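Local coordinates for protein transcription termination factor NusA (Planctomyces limnophilus, PDB 4MTN) that probably takes part in both transcription termination and antitermination, binding the core RNA polymerase and the nascent RNA, at residues 95-98 with 99-103. Residues are numbered along the deposited sequence; the frame is centred on the assembly and turned at random.
Sequences EAER and DTLFD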
loop_
_atom_site.group_PDB
_atom_site.type_symbol
_atom_site.label_atom_id
_atom_site.label_comp_id
_atom_site.label_asym_id
_atom_site.label_seq_id
_atom_site.Cartn_x
_atom_site.Cartn_y
_atom_site.Cartn_z
ATOM N N GLU A 95 20.035 3.302 20.590
ATOM C CA GLU A 95 18.974 4.262 20.323
ATOM C C GLU A 95 19.407 5.226 19.225
ATOM O O GLU A 95 18.598 5.647 18.397
ATOM C CB GLU A 95 18.610 5.024 21.598
ATOM C CG GLU A 95 17.297 5.782 21.529
ATOM C CD GLU A 95 16.798 6.198 22.900
ATOM O OE1 GLU A 95 17.472 5.875 23.902
ATOM O OE2 GLU A 95 15.732 6.845 22.978
ATOM N N ALA A 96 20.694 5.565 19.221
ATOM C CA ALA A 96 21.262 6.428 18.193
ATOM C C ALA A 96 21.320 5.701 16.855
ATOM O O ALA A 96 21.034 6.284 15.809
ATOM C CB ALA A 96 22.648 6.901 18.602
ATOM N N GLU A 97 21.693 4.425 16.901
ATOM C CA GLU A 97 21.750 3.591 15.706
ATOM C C GLU A 97 20.371 3.452 15.073
ATOM O O GLU A 97 20.223 3.534 13.854
ATOM C CB GLU A 97 22.316 2.209 16.042
ATOM C CG GLU A 97 22.448 1.281 14.845
ATOM C CD GLU A 97 22.786 -0.144 15.246
ATOM O OE1 GLU A 97 22.493 -0.524 16.398
ATOM O OE2 GLU A 97 23.347 -0.882 14.408
ATOM N N ARG A 98 19.364 3.243 15.914
ATOM C CA ARG A 98 17.987 3.115 15.453
ATOM C C ARG A 98 17.502 4.410 14.804
ATOM O O ARG A 98 16.824 4.383 13.776
ATOM C CB ARG A 98 17.076 2.712 16.620
ATOM C CG ARG A 98 15.588 2.879 16.357
ATOM C CD ARG A 98 15.034 4.094 17.083
ATOM N NE ARG A 98 14.861 3.839 18.511
ATOM C CZ ARG A 98 14.502 4.762 19.397
ATOM N NH1 ARG A 98 14.283 6.010 19.008
ATOM N NH2 ARG A 98 14.366 4.436 20.675
ATOM N N ASP A 99 17.862 5.542 15.403
ATOM C CA ASP A 99 17.499 6.850 14.866
ATOM C C ASP A 99 18.146 7.093 13.504
ATOM O O ASP A 99 17.531 7.677 12.611
ATOM C CB ASP A 99 17.901 7.959 15.841
ATOM C CG ASP A 99 16.969 8.053 17.036
ATOM O OD1 ASP A 99 16.110 7.160 17.197
ATOM O OD2 ASP A 99 17.098 9.020 17.816
ATOM N N THR A 100 19.386 6.641 13.352
ATOM C CA THR A 100 20.118 6.808 12.102
ATOM C C THR A 100 19.546 5.923 10.999
ATOM O O THR A 100 19.291 6.387 9.886
ATOM C CB THR A 100 21.614 6.486 12.277
ATOM O OG1 THR A 100 22.178 7.352 13.270
ATOM C CG2 THR A 100 22.358 6.678 10.965
ATOM N N LEU A 101 19.344 4.648 11.317
ATOM C CA LEU A 101 18.815 3.689 10.352
ATOM C C LEU A 101 17.393 4.044 9.933
ATOM O O LEU A 101 16.977 3.740 8.815
ATOM C CB LEU A 101 18.856 2.273 10.928
ATOM C CG LEU A 101 20.256 1.708 11.180
ATOM C CD1 LEU A 101 20.178 0.325 11.804
ATOM C CD2 LEU A 101 21.059 1.674 9.888
ATOM N N PHE A 102 16.653 4.684 10.831
ATOM C CA PHE A 102 15.313 5.157 10.505
ATOM C C PHE A 102 15.374 6.253 9.445
ATOM O O PHE A 102 14.605 6.243 8.488
ATOM C CB PHE A 102 14.594 5.674 11.754
ATOM C CG PHE A 102 13.256 6.301 11.467
ATOM C CD1 PHE A 102 13.130 7.675 11.341
ATOM C CD2 PHE A 102 12.127 5.514 11.317
ATOM C CE1 PHE A 102 11.903 8.251 11.071
ATOM C CE2 PHE A 102 10.896 6.084 11.048
ATOM C CZ PHE A 102 10.784 7.454 10.925
ATOM N N ASP A 103 16.295 7.196 9.623
ATOM C CA ASP A 103 16.431 8.327 8.711
ATOM C C ASP A 103 16.739 7.882 7.286
ATOM O O ASP A 103 16.237 8.459 6.322
ATOM C CB ASP A 103 17.525 9.277 9.198
ATOM C CG ASP A 103 17.142 10.002 10.470
ATOM O OD1 ASP A 103 15.932 10.199 10.703
ATOM O OD2 ASP A 103 18.054 10.375 11.236
#
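Arg-98 curls alongside Asp-99, its CD lying against OD1, and Arg-98 NH1 forms a salt bridge to Asp-99 OD1 at 2.8 Å. With CG anti to the backbone N (chi1 166°) and further bends at chi2 and chi3, the chain turns back toward the start of the helix. There Glu-95 CG lies 3.3 Å above one face of the guanidinium, offset toward its rim, and NH2 meets Glu-95 OE2 in a long salt bridge of 3.6 Å. The guanidinium and the Asp-99 carboxylate are turned 53° apart, and the NH1 bond is bent and weak as a hydrogen bond, so charge probably contributes more here than a directed bond. With an alanine here, the carboxylates of Glu-95 and Asp-99, 5.8 Å apart between OE2 and OD2, would probably be left without the positive charge they share. On another side of the helix Ala-96 O accepts two bonds from Thr-100, each 3.0 Å long: N and OG1 approach from opposite faces of the carbonyl plane, so the hydroxyl is held against the backbone one turn back. Glu-97 and Leu-101 run side by side, CG touching CD1 at 3.9 Å, while the Glu-97 carboxylate pairs with Arg-94. Ala-96 and Glu-97 pack on Ile-25 of helix 23-42, whereas Arg-98 and Leu-101 reach Val-167 of strand 167-172. Contacts from i to i+4, with a salt-bridge network of Glu-95, Arg-98 and Asp-99, are characteristic of an alpha-helix; this one joins the NusA N-terminal domain to the S1 domain, an OB fold.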